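Local coordinates for sensor histidine kinase (Pseudomonas syringae pv. tomato, PDB 3CIT), which probably acts as a phosphorelay sensor kinase in two-component signalling, this chain being the GAF domain of the longer protein, at residues Y4-S7 against Q8-A12; L16-D19 against T20-L24; H144-N147 against N148-E152. All coordinates share one frame; numbering follows the deposited sequence.

Interaction 1 (Y4-S7 against Q8-A12)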
# COMPACT_ATOMS: atom_id res chain seq x y z
N TYR A 4 21.40 -13.59 5.45
CA TYR A 4 21.15 -14.89 4.84
C TYR A 4 19.68 -15.27 4.97
O TYR A 4 19.07 -15.73 4.01
CB TYR A 4 22.00 -15.98 5.48
CG TYR A 4 21.78 -17.35 4.88
CD1 TYR A 4 22.40 -17.71 3.69
CD2 TYR A 4 20.95 -18.28 5.50
CE1 TYR A 4 22.21 -18.97 3.12
CE2 TYR A 4 20.74 -19.54 4.94
CZ TYR A 4 21.38 -19.88 3.75
OH TYR A 4 21.19 -21.12 3.18
N ARG A 5 19.15 -15.12 6.18
CA ARG A 5 17.77 -15.50 6.47
C ARG A 5 16.79 -14.63 5.69
O ARG A 5 15.81 -15.13 5.16
CB ARG A 5 17.49 -15.41 7.96
CG ARG A 5 18.29 -16.39 8.78
CD ARG A 5 17.96 -16.29 10.28
NE ARG A 5 19.05 -16.81 11.12
CZ ARG A 5 18.88 -17.32 12.34
NH1 ARG A 5 19.94 -17.77 13.02
NH2 ARG A 5 17.67 -17.39 12.90
N GLN A 6 17.05 -13.32 5.63
CA GLN A 6 16.19 -12.42 4.87
C GLN A 6 16.22 -12.77 3.37
O GLN A 6 15.18 -12.81 2.73
CB GLN A 6 16.54 -10.95 5.10
CG GLN A 6 15.50 -9.95 4.44
CD GLN A 6 14.06 -10.00 5.01
OE1 GLN A 6 13.33 -11.02 4.92
NE2 GLN A 6 13.64 -8.87 5.59
N SER A 7 17.41 -13.03 2.82
CA SER A 7 17.53 -13.46 1.41
C SER A 7 16.73 -14.76 1.19
O SER A 7 15.98 -14.87 0.25
CB SER A 7 19.01 -13.61 1.03
OG SER A 7 19.23 -13.92 -0.35
N GLN A 8 16.87 -15.73 2.08
CA GLN A 8 16.10 -16.99 1.97
C GLN A 8 14.57 -16.80 2.13
O GLN A 8 13.77 -17.45 1.45
CB GLN A 8 16.62 -18.02 2.98
CG GLN A 8 18.02 -18.56 2.66
CD GLN A 8 18.04 -19.43 1.41
OE1 GLN A 8 18.06 -18.92 0.28
NE2 GLN A 8 18.04 -20.75 1.60
N SER A 9 14.17 -15.93 3.04
CA SER A 9 12.75 -15.60 3.14
C SER A 9 12.24 -14.92 1.89
O SER A 9 11.11 -15.18 1.46
CB SER A 9 12.47 -14.72 4.36
OG SER A 9 12.75 -15.45 5.54
N ARG A 10 13.07 -14.05 1.31
CA ARG A 10 12.68 -13.37 0.10
C ARG A 10 12.57 -14.36 -1.07
O ARG A 10 11.65 -14.27 -1.87
CB ARG A 10 13.59 -12.18 -0.19
CG ARG A 10 13.23 -10.99 0.72
CD ARG A 10 14.29 -9.85 0.77
NE ARG A 10 13.61 -8.61 1.18
CZ ARG A 10 14.22 -7.48 1.52
NH1 ARG A 10 13.48 -6.42 1.82
NH2 ARG A 10 15.53 -7.37 1.49
N ALA A 11 13.47 -15.33 -1.14
CA ALA A 11 13.33 -16.41 -2.14
C ALA A 11 12.00 -17.16 -1.99
O ALA A 11 11.32 -17.41 -3.00
CB ALA A 11 14.56 -17.39 -2.08
N ALA A 12 11.60 -17.46 -0.75
CA ALA A 12 10.32 -18.16 -0.47
C ALA A 12 9.08 -17.35 -0.89
O ALA A 12 8.10 -17.91 -1.45
CB ALA A 12 10.22 -18.52 1.02
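Arg10 N donates to Gln6 O at 2.8 Å, and one residue back Arg5 O receives Ser9 N at the same length. With Gln8 N bonded to Tyr4 O and Ala11 N to Ser7 O, these i to i+4 bonds make residues 4-12 plain alpha-helix near the start of helix 3-26, the N-terminal helix of the GAF domain. Side chains meet on two flanks of the helix. On one, the CG methylene of Gln8 sits over a face of the Tyr4 ring, a CH-pi contact of 3.9 Å from Gln8 CG to the ring centroid, 22° off the normal. Tyr4 CG lies opposite its own backbone N (chi1 -180°), which swings the ring outward to where the Gln8 methylene can cover it. The Gln8 chain folds at chi2, leaving its amide near the phenol end, with Gln8 NE2 3.5 Å from Tyr4 OH. On another flank the Gln6 amide stacks on the Arg10 guanidinium, the planes 20° apart. Gln6 CD stands 4.1 Å above the guanidinium plane, displaced toward its rim, and Gln6 CG rests 3.9 Å from Arg10 CD. The polar ends look outward to other partners: Arg10 NE pairs with Glu129 of the same chain, while NH1 and NH2 bond Pro126 O and Ala125 O of the third subunit. Gln6 NE2 reaches Asp127 of that third subunit and its OE1 bonds Arg13 NH1, whereas Ser7 OG and Gln8 OE1 both accept from Arg10 NH2 of the second subunit. The side-chain contacts within the helix are mostly methylene and pi in kind, and leave the polar ends to bond Glu129 and Arg13 of the same chain and two other subunits; flanked by a carboxylate and carbonyl oxygens, Arg10 probably stays charged.

Interaction 2 (L16-D19 against T20-L24)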
# COMPACT_ATOMS: atom_id res chain seq x y z
N LEU A 16 6.47 -18.33 -3.95
CA LEU A 16 5.02 -18.32 -3.71
C LEU A 16 4.32 -17.54 -4.83
O LEU A 16 3.34 -18.01 -5.44
CB LEU A 16 4.68 -17.68 -2.35
CG LEU A 16 3.18 -17.45 -1.99
CD1 LEU A 16 2.48 -18.79 -1.62
CD2 LEU A 16 3.00 -16.41 -0.90
N LEU A 17 4.83 -16.36 -5.10
CA LEU A 17 4.24 -15.45 -6.07
C LEU A 17 4.38 -15.95 -7.53
O LEU A 17 3.39 -16.02 -8.24
CB LEU A 17 4.86 -14.05 -5.93
CG LEU A 17 4.50 -13.30 -4.65
CD1 LEU A 17 5.37 -12.10 -4.45
CD2 LEU A 17 3.03 -12.94 -4.72
N VAL A 18 5.60 -16.25 -7.95
CA VAL A 18 5.84 -16.72 -9.31
C VAL A 18 5.14 -18.05 -9.55
O VAL A 18 4.39 -18.19 -10.52
CB VAL A 18 7.35 -16.74 -9.66
CG1 VAL A 18 7.62 -17.46 -11.03
CG2 VAL A 18 7.90 -15.28 -9.67
N ASP A 19 5.33 -19.01 -8.65
CA ASP A 19 4.75 -20.32 -8.85
C ASP A 19 3.22 -20.29 -8.84
O ASP A 19 2.58 -20.90 -9.71
CB ASP A 19 5.27 -21.30 -7.80
CG ASP A 19 6.74 -21.65 -8.00
OD1 ASP A 19 7.33 -21.19 -9.00
OD2 ASP A 19 7.30 -22.39 -7.17
N THR A 20 2.63 -19.59 -7.88
CA THR A 20 1.16 -19.54 -7.80
C THR A 20 0.57 -18.66 -8.93
O THR A 20 -0.46 -18.98 -9.53
CB THR A 20 0.68 -19.06 -6.43
OG1 THR A 20 1.38 -19.77 -5.40
CG2 THR A 20 -0.86 -19.30 -6.27
N GLY A 21 1.25 -17.57 -9.24
CA GLY A 21 0.80 -16.72 -10.31
C GLY A 21 0.81 -17.44 -11.65
O GLY A 21 -0.09 -17.20 -12.46
N GLN A 22 1.78 -18.32 -11.86
CA GLN A 22 1.88 -19.11 -13.10
C GLN A 22 0.72 -20.09 -13.15
O GLN A 22 0.10 -20.30 -14.21
CB GLN A 22 3.24 -19.89 -13.20
CG GLN A 22 4.42 -19.10 -13.86
CD GLN A 22 5.85 -19.66 -13.56
OE1 GLN A 22 6.02 -20.72 -12.93
NE2 GLN A 22 6.89 -18.93 -14.03
N GLU A 23 0.43 -20.71 -12.02
CA GLU A 23 -0.60 -21.73 -11.95
C GLU A 23 -2.01 -21.22 -12.07
O GLU A 23 -2.85 -21.91 -12.62
CB GLU A 23 -0.46 -22.50 -10.66
CG GLU A 23 0.80 -23.28 -10.69
CD GLU A 23 0.96 -24.11 -9.47
OE1 GLU A 23 1.89 -23.80 -8.69
OE2 GLU A 23 0.16 -25.07 -9.33
N LEU A 24 -2.27 -20.02 -11.55
CA LEU A 24 -3.59 -19.40 -11.69
C LEU A 24 -4.04 -19.33 -13.14
O LEU A 24 -5.22 -19.46 -13.40
CB LEU A 24 -3.62 -18.00 -11.10
CG LEU A 24 -3.53 -17.96 -9.58
CD1 LEU A 24 -3.60 -16.51 -9.09
CD2 LEU A 24 -4.65 -18.82 -8.99
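Leu16 and Thr20, one helical turn apart, run next to each other in the same direction, the leucine methyl CD1 4.1 Å from Thr20 OG1. The hydroxyl itself turns back on the helix: with chi1 at -47°, Thr20 OG1 stands beside its own backbone N and donates to Leu16 O at 2.6 Å. Leu16 O thus carries two bonds, because Thr20 N also donates to it at 3.0 Å. They arrive differently, the hydroxyl within the carbonyl plane and the amide from above it, 38° out. Such a doubled carbonyl is a familiar way for a threonine inside a helix to satisfy its buried hydroxyl, and here Thr20 OG1 also accepts from Arg39 NH1. The turn belongs to helix 3-26 of the GAF fold, where the N-terminal helix packs on helices 29-43 and 128-156. Leu16 and Thr20 serve that packing, Leu16 against Leu134 and Phe43, Thr20 against Leu137 and Cys35. Val18 and Gln22 run alongside each other on a different side of the helix, where both pack on Glu132 of the second subunit. Extended beyond CG, the Gln22 chain carries its amide past a valine methyl, Gln22 NE2 lying 3.4 Å from Val18 CG1. Asp19 meets the same amide less closely, its carboxylate plane turned 29° from that of Gln22. One residue on, Glu23 leans against the backbone: Glu23 CG lies 3.1 Å from Asp19 O, the carbonyl that takes the backbone bond from Glu23 N at 3.2 Å. Glu23 OE1 comes near that carbonyl as well, two acceptors that would tend to repel each other, and it is held there by a salt bridge to Arg39 NH1, the nitrogen that also serves Thr20.

Interaction 3 (H144-N147 against N148-E152)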
# COMPACT_ATOMS: atom_id res chain seq x y z
N HIS A 144 -7.73 -12.41 -12.10
CA HIS A 144 -8.16 -13.61 -12.80
C HIS A 144 -9.63 -13.96 -12.54
O HIS A 144 -10.34 -14.35 -13.46
CB HIS A 144 -7.23 -14.78 -12.42
CG HIS A 144 -5.84 -14.61 -12.95
ND1 HIS A 144 -5.57 -14.47 -14.30
CD2 HIS A 144 -4.64 -14.54 -12.32
CE1 HIS A 144 -4.27 -14.29 -14.47
NE2 HIS A 144 -3.68 -14.34 -13.29
N LEU A 145 -10.08 -13.80 -11.31
CA LEU A 145 -11.49 -14.02 -10.97
C LEU A 145 -12.37 -12.98 -11.67
O LEU A 145 -13.45 -13.31 -12.17
CB LEU A 145 -11.72 -13.96 -9.46
CG LEU A 145 -11.20 -15.14 -8.62
CD1 LEU A 145 -11.44 -14.87 -7.14
CD2 LEU A 145 -11.88 -16.47 -9.08
N GLU A 146 -11.91 -11.75 -11.71
CA GLU A 146 -12.64 -10.68 -12.38
C GLU A 146 -12.72 -10.92 -13.87
O GLU A 146 -13.79 -10.79 -14.47
CB GLU A 146 -12.00 -9.33 -12.08
CG GLU A 146 -12.70 -8.19 -12.77
CD GLU A 146 -12.05 -6.90 -12.50
OE1 GLU A 146 -10.92 -6.70 -12.99
OE2 GLU A 146 -12.65 -6.11 -11.74
N ASN A 147 -11.60 -11.31 -14.48
CA ASN A 147 -11.61 -11.70 -15.88
C ASN A 147 -12.71 -12.73 -16.17
O ASN A 147 -13.55 -12.51 -17.04
CB ASN A 147 -10.23 -12.21 -16.30
CG ASN A 147 -10.12 -12.41 -17.80
OD1 ASN A 147 -10.20 -13.53 -18.28
ND2 ASN A 147 -9.97 -11.31 -18.55
N ASN A 148 -12.70 -13.83 -15.42
CA ASN A 148 -13.73 -14.88 -15.57
C ASN A 148 -15.16 -14.38 -15.44
O ASN A 148 -16.03 -14.70 -16.28
CB ASN A 148 -13.49 -15.99 -14.54
CG ASN A 148 -14.59 -17.04 -14.54
OD1 ASN A 148 -15.47 -17.05 -13.66
ND2 ASN A 148 -14.56 -17.93 -15.53
N ARG A 149 -15.41 -13.62 -14.38
CA ARG A 149 -16.72 -13.00 -14.17
C ARG A 149 -17.16 -12.17 -15.37
O ARG A 149 -18.29 -12.32 -15.86
CB ARG A 149 -16.71 -12.10 -12.93
CG ARG A 149 -18.06 -11.44 -12.66
CD ARG A 149 -18.05 -10.61 -11.41
NE ARG A 149 -17.26 -9.38 -11.55
CZ ARG A 149 -17.68 -8.28 -12.18
NH1 ARG A 149 -18.88 -8.24 -12.75
NH2 ARG A 149 -16.89 -7.21 -12.23
N LEU A 150 -16.27 -11.31 -15.86
CA LEU A 150 -16.58 -10.39 -16.94
C LEU A 150 -16.86 -11.10 -18.26
O LEU A 150 -17.79 -10.73 -18.97
CB LEU A 150 -15.48 -9.33 -17.13
CG LEU A 150 -15.31 -8.33 -15.97
CD1 LEU A 150 -14.15 -7.39 -16.22
CD2 LEU A 150 -16.61 -7.53 -15.75
N LEU A 151 -16.04 -12.10 -18.60
CA LEU A 151 -16.26 -12.93 -19.79
C LEU A 151 -17.58 -13.70 -19.71
O LEU A 151 -18.32 -13.80 -20.70
CB LEU A 151 -15.10 -13.91 -19.98
CG LEU A 151 -13.78 -13.32 -20.50
CD1 LEU A 151 -12.62 -14.31 -20.33
CD2 LEU A 151 -13.91 -12.90 -21.95
N GLU A 152 -17.88 -14.25 -18.54
CA GLU A 152 -19.17 -14.90 -18.30
C GLU A 152 -20.34 -13.92 -18.44
O GLU A 152 -21.38 -14.27 -19.02
CB GLU A 152 -19.23 -15.52 -16.90
CG GLU A 152 -18.55 -16.87 -16.78
CD GLU A 152 -18.79 -17.50 -15.42
OE1 GLU A 152 -18.38 -16.91 -14.39
OE2 GLU A 152 -19.39 -18.59 -15.37
O HOH W 1 -14.67 -7.01 -10.32
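Glu146 is stretched out, with CG opposite the backbone N (chi1 179°) and chi2 likewise extended, and this lays its methylenes alongside Leu150; Arg149 instead kinks at chi3 (72°), which turns its guanidinium back toward the glutamate. Both belong to helix 128-156, the long C-terminal helix of the GAF domain, and the side chains meet at i+3 and i+4 spacings along one turn. Glu146 and Leu150 leave the helix on a shared heading, and the apolar part of the acid takes the leucine methyl, Leu150 CD1 lying 3.8 Å from Glu146 CG. The charged groups stay apart, Glu146 OE2 to Arg149 NH2 being 4.4 Å, beyond salt-bridge range. A water closes the gap: it donates to Glu146 OE2 at 2.6 Å and accepts from Arg149 NH2 at 2.9 Å. That carboxylate is buried, and each oxygen has a backbone partner as well, OE1 taking Ala107 N and OE2 Asp108 N. The glutamate thereby ties the helix to the connection between strands 98-105 and 111-119 of the sheet. A second pair lies on another flank, where Asn147 and Leu151 are crossed and the amide oxygen meets a methyl of Leu151. The Asn147 amide is directed to the second subunit: ND2 donates to OD1 of Asn147 there, and Glu146 OE1 accepts ND2 of that same asparagine, while Leu151 packs on Leu150 of the second subunit. Four donors thus surround the Glu146 carboxylate and would be expected to favour its ionised form. Helices 128-156 of the two copies meet through an asparagine pair set among leucines. Within the single helix, the Asn147 and Leu151 side chains approach each other at 3.3 Å, between Asn147 OD1 and Leu151 CD1.

Overall arrangement
The three contacts come in series along the chain. Interactions 1 and 2 sit on helix 3-26, their centres about 18 Å apart, and interaction 3 lies on helix 128-156, its centre about 18 Å from that of interaction 2 and about 34 Å from that of interaction 1. Interactions 2 and 3 touch where Leu24 CB packs 3.8 Å from His144 CD2, which joins the end of the first helix to the last helix; interactions 1 and 3 stay about 17 Å apart at nearest atoms. All three reach the second subunit, and interaction 1 a third as well, so the terminal helices form an extended intersubunit face, consistent with the dimerization expected of sensor kinases.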